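PDB 2QSW: methionine import ATP-binding protein metN 2, which is an ATP-binding subunit of a bacterial ABC importer, represented by its C-terminal NIL domain, a small alpha/beta module of the ACT clan. Local coordinates for residues E18-G23 / Y70-G75; G23-L28 / E95-E100; A35-I40 / R88-E93. One frame throughout, in Å; residues are numbered along the deposited sequence. Where two conformers were deposited one is given.

Contact 1 (E18-G23 / Y70-G75)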
loop_
_atom_site.group_PDB
_atom_site.type_symbol
_atom_site.label_atom_id
_atom_site.label_comp_id
_atom_site.label_asym_id
_atom_site.label_seq_id
_atom_site.Cartn_x
_atom_site.Cartn_y
_atom_site.Cartn_z
ATOM N N GLU A 18 10.289 11.530 -7.805
ATOM C CA GLU A 18 10.809 12.368 -8.845
ATOM C C GLU A 18 12.028 11.725 -9.496
ATOM O O GLU A 18 12.167 11.772 -10.739
ATOM C CB GLU A 18 11.136 13.733 -8.244
ATOM C CG GLU A 18 11.492 14.810 -9.264
ATOM C CD GLU A 18 12.028 16.069 -8.622
ATOM O OE1 GLU A 18 12.489 15.962 -7.455
ATOM O OE2 GLU A 18 12.030 17.142 -9.301
ATOM N N GLN A 19 12.935 11.147 -8.704
ATOM C CA GLN A 19 14.170 10.615 -9.273
ATOM C C GLN A 19 14.043 9.204 -9.834
ATOM O O GLN A 19 14.867 8.797 -10.668
ATOM C CB GLN A 19 15.308 10.647 -8.254
ATOM C CG GLN A 19 15.608 12.027 -7.729
ATOM C CD GLN A 19 15.850 13.038 -8.835
ATOM O OE1 GLN A 19 15.096 14.013 -8.993
ATOM N NE2 GLN A 19 16.871 12.780 -9.644
ATOM N N TYR A 20 13.045 8.462 -9.357
ATOM C CA TYR A 20 12.871 7.065 -9.716
ATOM C C TYR A 20 11.413 6.864 -10.138
ATOM O O TYR A 20 10.612 6.316 -9.421
ATOM C CB TYR A 20 13.301 6.169 -8.523
ATOM C CG TYR A 20 14.735 6.470 -8.116
ATOM C CD1 TYR A 20 15.793 6.031 -8.889
ATOM C CD2 TYR A 20 15.022 7.278 -7.020
ATOM C CE1 TYR A 20 17.100 6.335 -8.562
ATOM C CE2 TYR A 20 16.329 7.595 -6.679
ATOM C CZ TYR A 20 17.370 7.127 -7.457
ATOM O OH TYR A 20 18.688 7.432 -7.143
ATOM N N PRO A 21 11.066 7.357 -11.338
ATOM C CA PRO A 21 9.682 7.447 -11.784
ATOM C C PRO A 21 8.932 6.147 -12.127
ATOM O O PRO A 21 7.715 6.043 -11.932
ATOM C CB PRO A 21 9.802 8.312 -13.057
ATOM C CG PRO A 21 11.107 8.120 -13.536
ATOM C CD PRO A 21 11.987 7.953 -12.310
ATOM N N ASN A 22 9.640 5.184 -12.656
ATOM C CA ASN A 22 8.974 3.965 -13.123
ATOM C C ASN A 22 8.676 2.990 -11.986
ATOM O O ASN A 22 9.214 3.125 -10.898
ATOM C CB ASN A 22 9.858 3.311 -14.145
ATOM C CG ASN A 22 10.123 4.226 -15.341
ATOM O OD1 ASN A 22 9.193 4.647 -16.016
ATOM N ND2 ASN A 22 11.385 4.532 -15.579
ATOM N N GLY A 23 7.810 2.011 -12.249
ATOM C CA GLY A 23 7.492 1.026 -11.213
ATOM C C GLY A 23 6.827 1.667 -10.008
ATOM O O GLY A 23 6.059 2.651 -10.134
ATOM N N TYR A 70 13.874 1.893 1.576
ATOM C CA TYR A 70 13.030 2.392 0.488
ATOM C C TYR A 70 13.604 1.825 -0.826
ATOM O O TYR A 70 14.800 1.974 -1.135
ATOM C CB TYR A 70 13.067 3.899 0.431
ATOM C CG TYR A 70 12.418 4.589 1.588
ATOM C CD1 TYR A 70 11.139 5.102 1.477
ATOM C CD2 TYR A 70 13.092 4.751 2.796
ATOM C CE1 TYR A 70 10.535 5.752 2.535
ATOM C CE2 TYR A 70 12.510 5.415 3.869
ATOM C CZ TYR A 70 11.223 5.913 3.717
ATOM O OH TYR A 70 10.643 6.569 4.758
ATOM N N ILE A 71 12.777 1.096 -1.544
ATOM C CA ILE A 71 13.177 0.450 -2.759
ATOM C C ILE A 71 12.248 0.755 -3.904
ATOM O O ILE A 71 11.035 0.976 -3.709
ATOM C CB ILE A 71 13.271 -1.078 -2.583
ATOM C CG1 ILE A 71 11.950 -1.775 -2.328
ATOM C CG2 ILE A 71 14.298 -1.473 -1.541
ATOM C CD1 ILE A 71 12.100 -3.317 -2.372
ATOM N N GLN A 72 12.809 0.824 -5.089
ATOM C CA GLN A 72 12.029 0.860 -6.317
ATOM C C GLN A 72 11.849 -0.572 -6.837
ATOM O O GLN A 72 12.831 -1.287 -7.026
ATOM C CB GLN A 72 12.678 1.729 -7.389
ATOM C CG GLN A 72 11.895 1.781 -8.674
ATOM C CD GLN A 72 12.685 2.470 -9.779
ATOM O OE1 GLN A 72 13.894 2.214 -9.926
ATOM N NE2 GLN A 72 12.011 3.311 -10.587
ATOM N N LEU A 73 10.595 -0.990 -7.013
ATOM C CA LEU A 73 10.267 -2.237 -7.668
ATOM C C LEU A 73 9.907 -1.981 -9.116
ATOM O O LEU A 73 9.048 -1.136 -9.373
ATOM C CB LEU A 73 9.078 -2.929 -6.994
ATOM C CG LEU A 73 9.296 -3.359 -5.546
ATOM C CD1 LEU A 73 8.008 -3.866 -4.893
ATOM C CD2 LEU A 73 10.352 -4.450 -5.505
ATOM N N LEU A 74 10.518 -2.721 -10.039
ATOM C CA LEU A 74 10.163 -2.694 -11.449
ATOM C C LEU A 74 9.651 -4.050 -11.893
ATOM O O LEU A 74 10.109 -5.094 -11.433
ATOM C CB LEU A 74 11.356 -2.323 -12.313
ATOM C CG LEU A 74 11.952 -0.959 -12.042
ATOM C CD1 LEU A 74 13.222 -0.847 -12.861
ATOM C CD2 LEU A 74 11.031 0.199 -12.408
ATOM N N GLY A 75 8.700 -4.028 -12.814
ATOM C CA GLY A 75 8.136 -5.251 -13.368
ATOM C C GLY A 75 6.696 -4.988 -13.773
ATOM O O GLY A 75 6.241 -3.857 -13.777
HETATM O O HOH W 1 12.857 4.933 -12.921
#

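Contact 2 (G23-L28 / E95-E100)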
loop_
_atom_site.group_PDB
_atom_site.type_symbol
_atom_site.label_atom_id
_atom_site.label_comp_id
_atom_site.label_asym_id
_atom_site.label_seq_id
_atom_site.Cartn_x
_atom_site.Cartn_y
_atom_site.Cartn_z
ATOM N N GLY A 23 7.810 2.011 -12.249
ATOM C CA GLY A 23 7.492 1.026 -11.213
ATOM C C GLY A 23 6.827 1.667 -10.008
ATOM O O GLY A 23 6.059 2.651 -10.134
ATOM N N LYS A 24 7.094 1.116 -8.825
ATOM C CA LYS A 24 6.546 1.632 -7.570
ATOM C C LYS A 24 7.660 1.750 -6.574
ATOM O O LYS A 24 8.588 0.905 -6.582
ATOM C CB LYS A 24 5.497 0.655 -6.995
ATOM C CG LYS A 24 4.260 0.477 -7.848
ATOM C CD LYS A 24 3.536 1.801 -7.946
ATOM C CE LYS A 24 2.063 1.692 -8.114
ATOM N NZ LYS A 24 1.461 3.061 -7.935
ATOM N N ILE A 25 7.592 2.764 -5.723
ATOM C CA ILE A 25 8.544 2.929 -4.635
ATOM C C ILE A 25 7.850 2.571 -3.327
ATOM O O ILE A 25 6.778 3.090 -3.032
ATOM C CB ILE A 25 9.148 4.315 -4.584
ATOM C CG1 ILE A 25 9.822 4.626 -5.938
ATOM C CG2 ILE A 25 10.120 4.365 -3.433
ATOM C CD1 ILE A 25 10.270 6.034 -6.058
ATOM N N VAL A 26 8.466 1.675 -2.577
ATOM C CA VAL A 26 7.878 1.139 -1.360
ATOM C C VAL A 26 8.834 1.303 -0.199
ATOM O O VAL A 26 10.064 1.239 -0.382
ATOM C CB VAL A 26 7.448 -0.351 -1.488
ATOM C CG1 VAL A 26 6.216 -0.525 -2.387
ATOM C CG2 VAL A 26 8.577 -1.230 -2.002
ATOM N N ARG A 27 8.277 1.488 0.981
ATOM C CA ARG A 27 9.032 1.504 2.222
ATOM C C ARG A 27 8.784 0.186 2.930
ATOM O O ARG A 27 7.641 -0.185 3.131
ATOM C CB ARG A 27 8.613 2.676 3.096
ATOM C CG ARG A 27 9.344 2.764 4.435
ATOM C CD ARG A 27 8.706 3.809 5.330
ATOM N NE ARG A 27 7.400 3.296 5.763
ATOM C CZ ARG A 27 6.279 4.006 5.945
ATOM N NH1 ARG A 27 6.226 5.327 5.789
ATOM N NH2 ARG A 27 5.181 3.360 6.328
ATOM N N LEU A 28 9.871 -0.515 3.278
ATOM C CA LEU A 28 9.872 -1.798 3.963
ATOM C C LEU A 28 10.358 -1.507 5.383
ATOM O O LEU A 28 11.393 -0.860 5.550
ATOM C CB LEU A 28 10.863 -2.784 3.309
ATOM C CG LEU A 28 10.454 -3.535 2.018
ATOM C CD1 LEU A 28 10.180 -2.590 0.823
ATOM C CD2 LEU A 28 11.549 -4.548 1.652
ATOM N N GLU A 95 4.682 -0.353 2.397
ATOM C CA GLU A 95 3.723 0.517 1.761
ATOM C C GLU A 95 4.293 1.395 0.666
ATOM O O GLU A 95 5.441 1.797 0.698
ATOM C CB GLU A 95 2.986 1.315 2.768
ATOM C CG GLU A 95 3.762 2.314 3.489
ATOM C CD GLU A 95 2.820 3.236 4.352
ATOM O OE1 GLU A 95 1.879 2.716 4.978
ATOM O OE2 GLU A 95 2.994 4.483 4.404
ATOM N N VAL A 96 3.438 1.646 -0.321
ATOM C CA VAL A 96 3.788 2.430 -1.483
ATOM C C VAL A 96 3.808 3.885 -1.048
ATOM O O VAL A 96 2.802 4.424 -0.608
ATOM C CB VAL A 96 2.745 2.223 -2.632
ATOM C CG1 VAL A 96 3.055 3.145 -3.786
ATOM C CG2 VAL A 96 2.744 0.778 -3.072
ATOM N N ILE A 97 4.933 4.548 -1.265
ATOM C CA ILE A 97 5.092 5.941 -0.852
ATOM C C ILE A 97 4.211 6.861 -1.716
ATOM O O ILE A 97 3.785 6.479 -2.794
ATOM C CB ILE A 97 6.581 6.403 -0.886
ATOM C CG1 ILE A 97 7.103 6.466 -2.305
ATOM C CG2 ILE A 97 7.436 5.507 0.032
ATOM C CD1 ILE A 97 8.465 7.216 -2.467
ATOM N N GLY A 98 3.973 8.085 -1.251
ATOM C CA GLY A 98 3.161 9.047 -2.027
ATOM C C GLY A 98 1.655 8.922 -1.875
ATOM O O GLY A 98 0.889 9.510 -2.677
ATOM N N ASN A 99 1.245 8.144 -0.884
ATOM C CA ASN A 99 -0.196 7.972 -0.608
ATOM C C ASN A 99 -0.656 8.566 0.701
ATOM O O ASN A 99 -1.759 8.241 1.172
ATOM C CB ASN A 99 -0.592 6.497 -0.739
ATOM C CG ASN A 99 -0.541 6.024 -2.177
ATOM O OD1 ASN A 99 -1.432 6.309 -2.981
ATOM N ND2 ASN A 99 0.560 5.376 -2.545
ATOM N N GLU A 100 0.123 9.509 1.235
ATOM C CA GLU A 100 -0.289 10.247 2.405
ATOM C C GLU A 100 -0.699 11.641 1.887
ATOM O O GLU A 100 -1.288 12.428 2.624
ATOM C CB GLU A 100 0.819 10.340 3.477
ATOM C CG GLU A 100 1.896 9.219 3.598
ATOM C CD GLU A 100 1.630 8.096 4.659
ATOM O OE1 GLU A 100 2.437 7.158 4.768
ATOM O OE2 GLU A 100 0.637 8.113 5.390
ATOM O OXT GLU A 100 -0.477 12.058 0.713
HETATM O O HOH W 2 1.113 5.048 -5.752
HETATM O O HOH W 3 4.531 8.045 6.238
#

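Contact 3 (A35-I40 / R88-E93). With ZN (zinc ion), chain B.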
loop_
_atom_site.group_PDB
_atom_site.type_symbol
_atom_site.label_atom_id
_atom_site.label_comp_id
_atom_site.label_asym_id
_atom_site.label_seq_id
_atom_site.Cartn_x
_atom_site.Cartn_y
_atom_site.Cartn_z
ATOM N N ALA A 35 10.427 -12.843 8.224
ATOM C CA ALA A 35 10.797 -14.175 7.816
ATOM C C ALA A 35 12.324 -14.307 7.754
ATOM O O ALA A 35 13.026 -13.402 7.263
ATOM C CB ALA A 35 10.176 -14.509 6.434
ATOM N N LYS A 36 12.829 -15.432 8.240
ATOM C CA LYS A 36 14.282 -15.706 8.257
ATOM C C LYS A 36 14.671 -16.393 6.962
ATOM O O LYS A 36 14.911 -17.609 6.881
ATOM C CB LYS A 36 14.628 -16.496 9.491
ATOM C CG LYS A 36 14.509 -15.631 10.709
ATOM C CD LYS A 36 14.655 -16.481 12.003
ATOM C CE LYS A 36 14.132 -15.740 13.240
ATOM N NZ LYS A 36 14.851 -14.475 13.504
ATOM N N LEU A 37 14.654 -15.582 5.914
ATOM C CA LEU A 37 15.119 -15.998 4.614
ATOM C C LEU A 37 15.692 -14.759 3.905
ATOM O O LEU A 37 15.595 -13.624 4.434
ATOM C CB LEU A 37 14.021 -16.753 3.847
ATOM C CG LEU A 37 12.704 -16.017 3.620
ATOM C CD1 LEU A 37 12.920 -14.969 2.561
ATOM C CD2 LEU A 37 11.574 -16.889 3.180
ATOM N N PRO A 38 16.421 -14.973 2.790
ATOM C CA PRO A 38 17.030 -13.855 2.053
ATOM C C PRO A 38 15.957 -13.065 1.294
ATOM O O PRO A 38 15.635 -13.353 0.157
ATOM C CB PRO A 38 18.033 -14.553 1.157
ATOM C CG PRO A 38 18.229 -15.929 1.768
ATOM C CD PRO A 38 16.853 -16.259 2.231
ATOM N N ILE A 39 15.360 -12.126 2.000
ATOM C CA ILE A 39 14.100 -11.465 1.587
ATOM C C ILE A 39 14.161 -10.875 0.188
ATOM O O ILE A 39 13.299 -11.134 -0.675
ATOM C CB ILE A 39 13.754 -10.302 2.550
ATOM C CG1 ILE A 39 13.437 -10.821 3.953
ATOM C CG2 ILE A 39 12.562 -9.472 2.019
ATOM C CD1 ILE A 39 12.200 -11.646 4.057
ATOM N N ILE A 40 15.196 -10.070 -0.061
ATOM C CA ILE A 40 15.198 -9.331 -1.334
ATOM C C ILE A 40 15.378 -10.275 -2.503
ATOM O O ILE A 40 14.646 -10.212 -3.504
ATOM C CB ILE A 40 16.232 -8.198 -1.381
ATOM C CG1 ILE A 40 15.883 -7.137 -0.332
ATOM C CG2 ILE A 40 16.310 -7.611 -2.793
ATOM C CD1 ILE A 40 14.519 -6.419 -0.500
ATOM N N ARG A 88 4.586 -8.283 2.894
ATOM C CA ARG A 88 3.748 -8.163 4.091
ATOM C C ARG A 88 3.514 -9.514 4.736
ATOM O O ARG A 88 3.578 -9.652 5.955
ATOM C CB ARG A 88 2.411 -7.535 3.738
ATOM C CG ARG A 88 2.551 -6.053 3.449
ATOM C CD ARG A 88 1.320 -5.525 2.773
ATOM N NE ARG A 88 1.430 -4.104 2.494
ATOM C CZ ARG A 88 0.655 -3.458 1.637
ATOM N NH1 ARG A 88 -0.307 -4.110 0.997
ATOM N NH2 ARG A 88 0.836 -2.164 1.426
ATOM N N LYS A 89 3.246 -10.517 3.923
ATOM C CA LYS A 89 2.984 -11.879 4.426
ATOM C C LYS A 89 4.229 -12.508 5.053
ATOM O O LYS A 89 4.137 -13.307 5.992
ATOM C CB LYS A 89 2.418 -12.760 3.314
ATOM C CG LYS A 89 0.981 -12.313 2.902
ATOM C CD LYS A 89 0.394 -13.147 1.730
ATOM C CE LYS A 89 1.101 -12.855 0.393
ATOM N NZ LYS A 89 0.468 -13.493 -0.748
ATOM N N LEU A 90 5.393 -12.137 4.522
ATOM C CA LEU A 90 6.698 -12.489 5.090
ATOM C C LEU A 90 7.056 -11.617 6.317
ATOM O O LEU A 90 8.180 -11.719 6.812
ATOM C CB LEU A 90 7.793 -12.391 4.024
ATOM C CG LEU A 90 7.619 -13.400 2.863
ATOM C CD1 LEU A 90 8.674 -13.067 1.782
ATOM C CD2 LEU A 90 7.700 -14.861 3.361
ATOM N N ARG A 91 6.118 -10.813 6.829
ATOM C CA ARG A 91 6.252 -10.034 8.074
ATOM C C ARG A 91 7.216 -8.871 7.910
ATOM O O ARG A 91 7.887 -8.437 8.849
ATOM C CB ARG A 91 6.538 -10.952 9.272
ATOM C CG ARG A 91 5.506 -12.118 9.387
ATOM C CD ARG A 91 5.884 -13.284 10.296
ATOM N NE ARG A 91 5.951 -12.835 11.685
ATOM C CZ ARG A 91 6.435 -13.544 12.707
ATOM N NH1 ARG A 91 6.945 -14.744 12.523
ATOM N NH2 ARG A 91 6.457 -12.991 13.924
ATOM N N VAL A 92 7.240 -8.326 6.688
ATOM C CA VAL A 92 7.880 -7.088 6.383
ATOM C C VAL A 92 6.777 -6.074 6.012
ATOM O O VAL A 92 6.225 -6.110 4.907
ATOM C CB VAL A 92 8.909 -7.234 5.176
ATOM C CG1 VAL A 92 9.488 -5.879 4.852
ATOM C CG2 VAL A 92 9.990 -8.264 5.467
ATOM N N GLU A 93 6.478 -5.169 6.924
ATOM C CA GLU A 93 5.458 -4.136 6.671
ATOM C C GLU A 93 5.916 -3.260 5.503
ATOM O O GLU A 93 7.048 -2.797 5.463
ATOM C CB GLU A 93 5.219 -3.274 7.877
ATOM C CG GLU A 93 4.563 -3.979 9.048
ATOM C CD GLU A 93 5.546 -4.522 10.086
ATOM O OE1 GLU A 93 6.723 -4.784 9.729
ATOM O OE2 GLU A 93 5.150 -4.660 11.253
HETATM ZN ZN ZN B . 7.816 -5.538 11.185
HETATM O O HOH W 4 9.231 -6.289 9.794
#

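Contact 1 (E18-G23 / Y70-G75)
The polar tie here is the carboxamide of Gln72 reaching the backbone of Asn22. NE2 of Gln72 gives a hydrogen bond of 2.8 Å to O of Asn22, moderately bent (148° at the hydrogen), and the donor stands above the carbonyl plane, 43° out of it. Gln72 gets there by stretching out: CG is anti to its backbone N (chi1 180°) and the chain stays extended beyond it. The same NE2 donates to a water 3.0 Å from it, and that water also accepts from N of Asn22 at 3.2 Å.

This is a junction in the ferredoxin-like βαββαβ fold of the ACT clan: 18-23 leads from helix 13-19, which precedes the core, into strand 24-31, while 70-75 carries the last part of strand 64-74, its antiparallel neighbour. On the opposite face of that strand Leu73 turns its side chain to Ile80 and Ile84 of helix 77-89.

Van der Waals packing comes from Leu74, whose CD2 lies 3.7 Å from C of Asn22 and 3.8 Å from CB of the same residue. CB of Tyr20, a residue modelled in two conformers, lies 3.8 Å from NE2 of Gln72.

Backbone meets backbone at Gly23, where phi is positive. Its CA sends a C-H toward O of Leu73 at 3.2 Å, an approach that a CB, pointing into that oxygen, would block.

Contact 2 (G23-L28 / E95-E100)
Arg27 and Glu95 face each other across an antiparallel hydrogen-bonded pair: N of Arg27 donates to O of Glu95 at 2.9 Å, and N of Glu95 returns a bond to O of Arg27 at 3.1 Å. One step on, N of Ile97 reaches O of Ile25 at 2.9 Å, so the pairing continues just past the end of strand 93-96.

The Arg27 and Glu95 side chains lie side by side, pointing the same way. CG of Glu95, set between its own N and carbonyl carbon (chi1 68°), sits over one face of the guanidinium, whose plane is 27° from that of the carboxylate. The salt bridge is long, 3.6 Å from NH2 of Arg27 to OE1 of Glu95; the guanidinium is held more firmly by Glu100 of the second subunit. Glu95 and Glu100 bind zinc together with the same residues of that subunit, making this contact part of the dimer interface. Ile25 and Ile97 pack tightly, CG2 of Ile25 being 3.4 Å from CD1 of Ile97. Val26 and Val96 form the non-hydrogen-bonded pair, CG1 of Val26 lying 3.8 Å from CG2 of Val96.

Further out, ND2 of Asn99 donates almost straight (171°) to O of Val96 at 3.1 Å, holding the tail after the strand.

Strand 24-31 runs between 64-74 and 93-96, the outermost strand on that side within this chain. Ile84 of helix 77-89 packs on Val26 and Val96, whereas Met16 and Leu17 of helix 13-19 cover Ile25 and Ile97.

Contact 3 (A35-I40 / R88-E93)
O of Leu90 accepts the backbone N-H of Ala35 at 2.9 Å, with 166° at the hydrogen and the donor nearly along the C=O axis. The CB of Ala35 leans over the same spot, 3.5 Å from O of Leu90, and also rests 4.0 Å from CD2 of Leu90. From the other end of the turn Leu37 adds a looser methyl contact, its CD2 lying 4.4 Å from CD2 of Leu90. Ile39 reaches loosely toward Leu90 and Val92, a doubtful contact since it was modelled in two conformers.

The carbonyl of Leu90 is available because helix 77-89 has just ended. A Schellman motif closes it: N of Arg91 bonds to O of Arg88 at 2.9 Å, N of Val92 reaches back to O of Leu87, and Arg91 takes a positive phi of 72°. Segment 35-40 meets this helix end while leading from the loop after strand 24-31 into helix 39-47, whose His42 also packs on Leu90. Two turns of the α/β sandwich are joined here, at the surface.

Beyond them sits a zinc ion. Glu93 binds it through OE1 at 2.0 Å, its chain bent at chi2 (95°), and His31 and Glu33 complete the protein ligands. The ion also holds a water at 2.1 Å, which lies 2.7 Å from O of Arg91 and probably donates to it. Zinc would polarise that water and favour donation to the carbonyl, which would link the helix-ending turn to the metal site by solvent as well as by the chain leading to Glu93.

How the contacts relate
Contact 2 is the buried one, two neighbouring strands of the sheet joined by backbone bonds; contact 1 is partly buried and contact 3 lies at the surface, both being loop junctions. Contacts 1 and 2 share Gly23 and strand 24-31, and N of Leu73 lies 2.8 Å from O of Lys24, a probable hydrogen bond between adjacent strands. Contact 3 sits about 17 Å from contact 2, centre to centre, on the other side of the chain's centre, yet Leu28 packs on Val92 between them. Chemistry follows place: a glutamine and water at the first, zinc shared between subunits at the second, zinc within one subunit beside the third.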